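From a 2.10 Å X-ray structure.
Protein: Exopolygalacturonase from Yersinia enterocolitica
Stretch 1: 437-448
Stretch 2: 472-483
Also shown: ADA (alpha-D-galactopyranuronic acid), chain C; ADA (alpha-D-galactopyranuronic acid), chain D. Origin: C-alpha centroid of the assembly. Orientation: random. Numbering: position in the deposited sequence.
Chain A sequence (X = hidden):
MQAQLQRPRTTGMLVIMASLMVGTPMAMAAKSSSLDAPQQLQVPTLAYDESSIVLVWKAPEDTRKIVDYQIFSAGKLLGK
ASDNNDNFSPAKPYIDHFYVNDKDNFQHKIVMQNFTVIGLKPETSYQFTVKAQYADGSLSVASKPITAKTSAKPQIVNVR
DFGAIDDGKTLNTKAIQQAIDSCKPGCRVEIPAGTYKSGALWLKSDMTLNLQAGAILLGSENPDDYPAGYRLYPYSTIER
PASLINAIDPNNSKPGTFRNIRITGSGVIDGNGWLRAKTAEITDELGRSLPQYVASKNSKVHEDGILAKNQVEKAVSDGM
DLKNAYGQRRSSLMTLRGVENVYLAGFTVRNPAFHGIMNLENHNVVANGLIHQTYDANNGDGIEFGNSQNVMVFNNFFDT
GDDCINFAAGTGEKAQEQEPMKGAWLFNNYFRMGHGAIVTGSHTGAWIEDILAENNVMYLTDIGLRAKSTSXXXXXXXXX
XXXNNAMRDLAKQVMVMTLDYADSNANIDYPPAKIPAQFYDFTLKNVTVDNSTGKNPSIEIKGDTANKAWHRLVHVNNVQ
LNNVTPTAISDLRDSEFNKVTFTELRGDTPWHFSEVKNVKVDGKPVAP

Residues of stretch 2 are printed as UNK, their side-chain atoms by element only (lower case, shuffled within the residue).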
ATOM      1  N   ALA A 437      -5.154   1.519  -7.021  1.00 25.03           N
ATOM      2  CA  ALA A 437      -4.953   0.437  -6.059  1.00 25.50           C
ATOM      3  C   ALA A 437      -3.482   0.056  -6.008  1.00 26.14           C
ATOM      4  O   ALA A 437      -2.863   0.068  -4.939  1.00 26.03           O
ATOM      5  CB  ALA A 437      -5.800  -0.775  -6.422  1.00 24.46           C
ATOM      6  N   ILE A 438      -2.947  -0.297  -7.179  1.00 26.88           N
ATOM      7  CA  ILE A 438      -1.564  -0.735  -7.311  1.00 27.14           C
ATOM      8  C   ILE A 438      -0.877   0.195  -8.292  1.00 27.01           C
ATOM      9  O   ILE A 438      -1.249   0.249  -9.460  1.00 26.83           O
ATOM     10  CB  ILE A 438      -1.474  -2.225  -7.758  1.00 27.26           C
ATOM     11  CG1 ILE A 438      -2.316  -3.126  -6.825  1.00 27.07           C
ATOM     12  CG2 ILE A 438       0.004  -2.694  -7.914  1.00 26.16           C
ATOM     13  CD1 ILE A 438      -1.829  -3.186  -5.378  1.00 29.39           C
ATOM     14  N   VAL A 439       0.096   0.951  -7.783  1.00 27.14           N
ATOM     15  CA  VAL A 439       0.752   1.995  -8.549  1.00 27.47           C
ATOM     16  C   VAL A 439       2.258   1.767  -8.602  1.00 28.61           C
ATOM     17  O   VAL A 439       2.908   1.733  -7.562  1.00 28.71           O
ATOM     18  CB  VAL A 439       0.455   3.402  -7.977  1.00 27.31           C
ATOM     19  CG1 VAL A 439       1.044   4.482  -8.908  1.00 26.62           C
ATOM     20  CG2 VAL A 439      -1.042   3.582  -7.806  1.00 26.38           C
ATOM     21  N   THR A 440       2.788   1.587  -9.817  1.00 29.46           N
ATOM     22  CA  THR A 440       4.232   1.466 -10.070  1.00 31.18           C
ATOM     23  C   THR A 440       4.719   2.552 -11.061  1.00 32.79           C
ATOM     24  O   THR A 440       4.435   2.446 -12.235  1.00 32.81           O
ATOM     25  CB  THR A 440       4.583   0.089 -10.743  1.00 30.33           C
ATOM     26  OG1 THR A 440       4.081   0.079 -12.080  1.00 32.09           O
ATOM     27  CG2 THR A 440       3.995  -1.105 -10.023  1.00 29.87           C
ATOM     28  N   GLY A 441       5.363   3.642 -10.658  1.00 34.88           N
ATOM     29  CA  GLY A 441       5.134   4.385  -9.438  1.00 37.52           C
ATOM     30  C   GLY A 441       5.344   5.822  -9.885  1.00 38.35           C
ATOM     31  O   GLY A 441       4.973   6.748  -9.192  1.00 39.26           O
ATOM     32  N   SER A 442       5.907   5.955 -11.092  1.00 39.36           N
ATOM     33  CA  SER A 442       6.493   7.189 -11.715  1.00 39.67           C
ATOM     34  C   SER A 442       7.980   7.311 -11.406  1.00 39.19           C
ATOM     35  O   SER A 442       8.781   7.461 -12.322  1.00 39.29           O
ATOM     36  CB  SER A 442       5.756   8.492 -11.420  1.00 39.91           C
ATOM     37  OG  SER A 442       6.655   9.594 -11.471  1.00 40.41           O
ATOM     38  N   HIS A 443       8.332   7.226 -10.125  1.00 38.92           N
ATOM     39  CA  HIS A 443       9.732   7.028  -9.704  1.00 39.20           C
ATOM     40  C   HIS A 443      10.141   5.575  -9.992  1.00 38.50           C
ATOM     41  O   HIS A 443       9.996   4.713  -9.134  1.00 38.44           O
ATOM     42  CB  HIS A 443       9.930   7.358  -8.206  1.00 39.37           C
ATOM     43  CG  HIS A 443       9.769   8.812  -7.861  1.00 40.82           C
ATOM     44  ND1 HIS A 443      10.014   9.293  -6.581  1.00 41.92           N
ATOM     45  CD2 HIS A 443       9.416   9.893  -8.626  1.00 41.94           C
ATOM     46  CE1 HIS A 443       9.806  10.602  -6.569  1.00 41.05           C
ATOM     47  NE2 HIS A 443       9.444  10.993  -7.798  1.00 43.78           N
ATOM     48  N   THR A 444      10.627   5.308 -11.205  1.00 38.46           N
ATOM     49  CA  THR A 444      10.976   3.932 -11.618  1.00 38.43           C
ATOM     50  C   THR A 444      12.485   3.668 -11.817  1.00 38.59           C
ATOM     51  O   THR A 444      12.881   2.597 -12.314  1.00 37.97           O
ATOM     52  CB  THR A 444      10.203   3.502 -12.880  1.00 38.28           C
ATOM     53  OG1 THR A 444      10.429   4.457 -13.918  1.00 38.05           O
ATOM     54  CG2 THR A 444       8.705   3.412 -12.599  1.00 38.33           C
ATOM     55  N   GLY A 445      13.303   4.635 -11.394  1.00 38.65           N
ATOM     56  CA  GLY A 445      14.771   4.617 -11.509  1.00 38.50           C
ATOM     57  C   GLY A 445      15.548   3.320 -11.340  1.00 38.51           C
ATOM     58  O   GLY A 445      16.139   2.830 -12.293  1.00 39.16           O
ATOM     59  N   ALA A 446      15.587   2.774 -10.132  1.00 38.92           N
ATOM     60  CA  ALA A 446      16.349   1.540  -9.885  1.00 39.15           C
ATOM     61  C   ALA A 446      15.611   0.249 -10.287  1.00 39.46           C
ATOM     62  O   ALA A 446      16.112  -0.855 -10.047  1.00 40.07           O
ATOM     63  CB  ALA A 446      16.814   1.461  -8.422  1.00 39.03           C
ATOM     64  N   TRP A 447      14.447   0.395 -10.921  1.00 39.50           N
ATOM     65  CA  TRP A 447      13.559  -0.725 -11.284  1.00 39.55           C
ATOM     66  C   TRP A 447      12.551  -1.083 -10.184  1.00 38.29           C
ATOM     67  O   TRP A 447      12.893  -1.178  -9.011  1.00 38.23           O
ATOM     68  CB  TRP A 447      14.335  -1.979 -11.750  1.00 40.33           C
ATOM     69  CG  TRP A 447      14.910  -1.847 -13.150  1.00 41.67           C
ATOM     70  CD1 TRP A 447      16.214  -1.589 -13.482  1.00 42.51           C
ATOM     71  CD2 TRP A 447      14.195  -1.950 -14.399  1.00 42.31           C
ATOM     72  NE1 TRP A 447      16.355  -1.528 -14.852  1.00 42.15           N
ATOM     73  CE2 TRP A 447      15.136  -1.747 -15.439  1.00 42.66           C
ATOM     74  CE3 TRP A 447      12.857  -2.190 -14.737  1.00 42.33           C
ATOM     75  CZ2 TRP A 447      14.780  -1.778 -16.794  1.00 42.36           C
ATOM     76  CZ3 TRP A 447      12.502  -2.227 -16.084  1.00 42.09           C
ATOM     77  CH2 TRP A 447      13.462  -2.022 -17.097  1.00 42.26           C
ATOM     78  N   ILE A 448      11.300  -1.251 -10.596  1.00 37.15           N
ATOM     79  CA  ILE A 448      10.259  -1.835  -9.753  1.00 36.06           C
ATOM     80  C   ILE A 448       9.942  -3.212 -10.318  1.00 35.37           C
ATOM     81  O   ILE A 448       9.683  -3.354 -11.516  1.00 35.16           O
ATOM     82  CB  ILE A 448       8.973  -0.945  -9.701  1.00 36.29           C
ATOM     83  CG1 ILE A 448       9.292   0.412  -9.050  1.00 35.00           C
ATOM     84  CG2 ILE A 448       7.830  -1.681  -8.961  1.00 35.33           C
ATOM     85  CD1 ILE A 448       8.434   1.563  -9.514  1.00 31.52           C
ATOM     86  N   UNK A 472      13.105  10.332 -18.962  1.00 50.29           N
ATOM     87  CA  UNK A 472      14.191  10.898 -18.138  1.00 50.57           C
ATOM     88  C   UNK A 472      14.411  10.178 -16.798  1.00 50.05           C
ATOM     89  O   UNK A 472      15.538  10.155 -16.292  1.00 50.62           O
ATOM     90  c   UNK A 472      14.047  12.428 -17.892  1.00 50.87           C
ATOM     91  c   UNK A 472      14.258  13.209 -19.186  1.00 51.60           C
ATOM     92  o   UNK A 472      12.752  12.733 -17.348  1.00 52.06           O
ATOM     93  N   UNK A 473      13.356   9.590 -16.235  1.00 49.25           N
ATOM     94  CA  UNK A 473      13.469   8.842 -14.967  1.00 48.11           C
ATOM     95  C   UNK A 473      14.251   7.527 -15.128  1.00 47.78           C
ATOM     96  O   UNK A 473      14.963   7.088 -14.210  1.00 47.71           O
ATOM     97  c   UNK A 473      12.191   7.608 -13.155  1.00 47.78           C
ATOM     98  c   UNK A 473      12.084   8.615 -14.301  1.00 48.22           C
ATOM     99  c   UNK A 473      11.551   9.943 -13.762  1.00 47.08           C
ATOM    100  c   UNK A 473      10.063  10.018 -13.603  1.00 46.71           C
ATOM    101  N   UNK A 474      14.129   6.910 -16.296  1.00 47.04           N
ATOM    102  CA  UNK A 474      14.827   5.663 -16.573  1.00 46.41           C
ATOM    103  C   UNK A 474      14.250   4.515 -15.777  1.00 45.89           C
ATOM    104  O   UNK A 474      13.189   4.652 -15.152  1.00 45.80           O
ATOM    105  N   UNK A 475      14.957   3.388 -15.790  1.00 45.05           N
ATOM    106  CA  UNK A 475      14.481   2.174 -15.136  1.00 43.92           C
ATOM    107  C   UNK A 475      13.165   1.699 -15.736  1.00 43.25           C
ATOM    108  O   UNK A 475      13.046   1.533 -16.955  1.00 43.81           O
ATOM    109  N   UNK A 476      12.171   1.502 -14.876  1.00 41.68           N
ATOM    110  CA  UNK A 476      10.872   1.018 -15.298  1.00 40.04           C
ATOM    111  C   UNK A 476      10.330  -0.002 -14.317  1.00 38.85           C
ATOM    112  O   UNK A 476      10.791  -0.100 -13.183  1.00 38.61           O
ATOM    113  N   UNK A 477       9.326  -0.744 -14.758  1.00 38.45           N
ATOM    114  CA  UNK A 477       8.743  -1.822 -13.964  1.00 37.89           C
ATOM    115  C   UNK A 477       8.645  -3.072 -14.825  1.00 37.73           C
ATOM    116  O   UNK A 477       8.372  -3.010 -16.032  1.00 37.68           O
ATOM    117  c   UNK A 477       7.376  -1.421 -13.413  1.00 37.72           C
ATOM    118  N   UNK A 478       8.921  -4.201 -14.200  1.00 37.41           N
ATOM    119  CA  UNK A 478       8.923  -5.478 -14.874  1.00 37.59           C
ATOM    120  C   UNK A 478       8.424  -6.545 -13.924  1.00 37.09           C
ATOM    121  O   UNK A 478       8.448  -6.363 -12.703  1.00 37.08           O
ATOM    122  n   UNK A 478      16.170  -5.486 -13.664  1.00 43.58           N
ATOM    123  c   UNK A 478      10.325  -5.831 -15.395  1.00 37.72           C
ATOM    124  n   UNK A 478      13.955  -5.887 -14.161  1.00 40.23           N
ATOM    125  c   UNK A 478      12.797  -5.946 -15.062  1.00 38.98           C
ATOM    126  c   UNK A 478      11.431  -5.938 -14.350  1.00 37.67           C
ATOM    127  c   UNK A 478      15.181  -5.529 -14.548  1.00 41.50           C
ATOM    128  n   UNK A 478      15.430  -5.196 -15.814  1.00 39.58           N
ATOM    129  N   UNK A 479       7.980  -7.657 -14.501  1.00 36.18           N
ATOM    130  CA  UNK A 479       7.417  -8.776 -13.752  1.00 34.94           C
ATOM    131  C   UNK A 479       6.369  -8.352 -12.704  1.00 33.71           C
ATOM    132  O   UNK A 479       6.507  -8.612 -11.512  1.00 33.36           O
ATOM    133  c   UNK A 479       7.969 -10.939 -12.592  1.00 36.35           C
ATOM    134  o   UNK A 479       6.940 -11.453 -13.052  1.00 38.08           O
ATOM    135  n   UNK A 479       8.622 -11.445 -11.547  1.00 37.15           N
ATOM    136  c   UNK A 479       8.518  -9.667 -13.180  1.00 34.78           C
ATOM    137  N   UNK A 480       5.327  -7.686 -13.195  1.00 32.95           N
ATOM    138  CA  UNK A 480       4.201  -7.215 -12.385  1.00 31.94           C
ATOM    139  C   UNK A 480       2.967  -8.039 -12.787  1.00 31.11           C
ATOM    140  O   UNK A 480       2.619  -8.092 -13.969  1.00 30.65           O
ATOM    141  c   UNK A 480       3.955  -5.680 -12.604  1.00 31.79           C
ATOM    142  c   UNK A 480       2.595  -5.255 -12.085  1.00 31.53           C
ATOM    143  c   UNK A 480       5.066  -4.830 -11.958  1.00 31.46           C
ATOM    144  N   UNK A 481       2.350  -8.705 -11.807  1.00 30.43           N
ATOM    145  CA  UNK A 481       1.161  -9.540 -12.027  1.00 29.90           C
ATOM    146  C   UNK A 481      -0.023  -8.971 -11.272  1.00 29.58           C
ATOM    147  O   UNK A 481       0.066  -8.689 -10.080  1.00 30.36           O
ATOM    148  o   UNK A 481       2.364 -11.629 -12.487  1.00 30.45           O
ATOM    149  c   UNK A 481       1.375 -11.049 -11.635  1.00 30.19           C
ATOM    150  c   UNK A 481       0.086 -11.862 -11.800  1.00 28.54           C
ATOM    151  N   UNK A 482      -1.134  -8.824 -11.978  1.00 28.92           N
ATOM    152  CA  UNK A 482      -2.354  -8.288 -11.409  1.00 28.50           C
ATOM    153  C   UNK A 482      -3.474  -9.262 -11.752  1.00 28.27           C
ATOM    154  O   UNK A 482      -3.977  -9.277 -12.864  1.00 27.73           O
ATOM    155  c   UNK A 482      -4.678  -4.592  -9.811  1.00 28.19           C
ATOM    156  c   UNK A 482      -3.785  -6.181 -11.388  1.00 27.52           C
ATOM    157  c   UNK A 482      -6.141  -5.734 -11.325  1.00 24.69           C
ATOM    158  c   UNK A 482      -3.599  -5.267 -10.347  1.00 26.87           C
ATOM    159  c   UNK A 482      -5.943  -4.825 -10.294  1.00 25.73           C
ATOM    160  c   UNK A 482      -2.613  -6.892 -11.991  1.00 28.10           C
ATOM    161  c   UNK A 482      -5.075  -6.408 -11.862  1.00 25.17           C
ATOM    162  N   UNK A 483      -3.866 -10.075 -10.774  1.00 28.57           N
ATOM    163  CA  UNK A 483      -4.732 -11.225 -11.046  1.00 28.12           C
ATOM    164  C   UNK A 483      -5.749 -11.513  -9.945  1.00 27.82           C
ATOM    165  O   UNK A 483      -5.570 -11.104  -8.813  1.00 27.22           O
ATOM    166  n   UNK A 483      -0.523 -16.470  -8.233  1.00 28.73           N
ATOM    167  c   UNK A 483      -0.996 -15.935  -9.347  1.00 31.36           C
ATOM    168  c   UNK A 483      -2.593 -14.399 -10.445  1.00 29.02           C
ATOM    169  c   UNK A 483      -3.880 -12.485 -11.324  1.00 27.83           C
ATOM    170  c   UNK A 483      -3.156 -13.041 -10.130  1.00 27.01           C
ATOM    171  n   UNK A 483      -1.995 -15.048  -9.287  1.00 30.67           N
ATOM    172  n   UNK A 483      -0.455 -16.264 -10.520  1.00 31.80           N
TER
HETATM  173  C1  ADA C   2       6.187  10.289  -6.024  1.00 48.63           C
HETATM  174  C2  ADA C   2       6.418   8.816  -5.629  1.00 49.10           C
HETATM  175  C3  ADA C   2       6.058   8.672  -4.137  1.00 48.76           C
HETATM  176  C4  ADA C   2       6.941   9.627  -3.275  1.00 47.80           C
HETATM  177  C5  ADA C   2       6.743  11.084  -3.749  1.00 46.90           C
HETATM  178  C6  ADA C   2       7.555  12.207  -3.047  1.00 46.04           C
HETATM  179  O2  ADA C   2       5.652   7.923  -6.460  1.00 46.13           O
HETATM  180  O3  ADA C   2       6.173   7.315  -3.716  1.00 50.89           O
HETATM  181  O4  ADA C   2       8.324   9.264  -3.342  1.00 46.13           O
HETATM  182  O5  ADA C   2       6.968  11.202  -5.187  1.00 47.28           O
HETATM  183  O6B ADA C   2       8.142  13.018  -3.797  1.00 45.16           O
HETATM  184  O6A ADA C   2       7.572  12.258  -1.792  1.00 43.57           O
HETATM  185  C1  ADA D   1       1.402  11.163  -6.219  1.00 47.05           C
HETATM  186  C2  ADA D   1       2.309  11.243  -4.974  1.00 45.97           C
HETATM  187  C3  ADA D   1       3.318  12.384  -5.231  1.00 47.22           C
HETATM  188  C4  ADA D   1       4.305  11.843  -6.279  1.00 49.04           C
HETATM  189  C5  ADA D   1       3.485  11.599  -7.559  1.00 49.86           C
HETATM  190  C6  ADA D   1       4.361  10.982  -8.673  1.00 51.33           C
HETATM  191  O1  ADA D   1       0.749  12.425  -6.544  1.00 47.38           O
HETATM  192  O2  ADA D   1       1.586  11.404  -3.774  1.00 40.15           O
HETATM  193  O3  ADA D   1       3.951  12.881  -4.025  1.00 46.12           O
HETATM  194  O4  ADA D   1       4.777  10.550  -5.824  1.00 49.77           O
HETATM  195  O5  ADA D   1       2.284  10.747  -7.308  1.00 49.61           O
HETATM  196  O6B ADA D   1       4.516   9.733  -8.677  1.00 51.73           O
HETATM  197  O6A ADA D   1       4.870  11.760  -9.520  1.00 52.09           O

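Position 472 has three side-chain atoms: one carbon carrying an oxygen and a second carbon. It is out of reach of stretch 1. This is Thr 472.

Position 473 has four carbons, forked at the first, one arm two carbons long; they reach Ser 442 and Thr 444. It is Ile 473. Its CD1 lies 3.1 Å from Ser 442 O, and its CG2 lies 3.4 Å from Thr 444 N.

Position 474 has no side-chain atoms. Its phi is positive, 70°, which favours glycine. It is Gly 474. Its O lies 3.0 Å from Thr 444 OG1.

Position 475 also lacks a side chain. A CB would point toward stretch 1 and fall 2.0 Å from Thr 444 O and 2.3 Å from Gly 445 O, a clash with both. It is Gly 475. Its bare CA instead sits 3.3 Å from Thr 444 O, a CA-H...O contact, and packs over a face of the Trp 447 ring.

Position 476 is again bare. At phi 139° a CB would jam against the preceding carbonyl, and it would lie only 3.1 Å from Trp 447 CZ3. It is Gly 476.

Position 477 has one side-chain carbon, 3.9 Å from Thr 440 OG1. It is Ala 477. Its CB lies 4.1 Å from Ile 448 CB.

Position 478 has three carbons, a nitrogen, then a carbon carrying two more nitrogens. This planar end lies flat on Trp 447. It is Arg 478, with NH1 3.5 Å from Trp 447 CE2.

Position 479 has two carbons, the second carrying one oxygen and one nitrogen. It makes no contact with stretch 1. It is Asn 479, where the chain turns a corner.

Position 480 has one carbon carrying two others, and they face the Thr 440 side chain. It is Val 480, with CG2 4.3 Å from Thr 440 CG2.

Position 481, a carbon carrying an oxygen and a carbon, out of reach, is Thr 481.

Position 482 has one carbon, then a six-carbon ring whose edge meets Ile 438. It is Phe 482, with CE1 4.1 Å from Ile 438 CG1.

Position 483, three carbons, a nitrogen and a carbon with two nitrogens, out of reach, is Arg 483.

Three backbone hydrogen bonds hold the two stretches together: Gly 476 N to Thr 444 O, Ile 448 N to Gly 476 O, and Arg 478 N to Ile 448 O, each 2.9 Å. Ile 448 and Ala 477 form a parallel bridge. Trp 447 is sandwiched between the glycine backbone and the Arg 478 guanidinium, whose stacking adds a cation-pi contact.

Stretch 2, residues 472-483: TIGGGARNVTFR
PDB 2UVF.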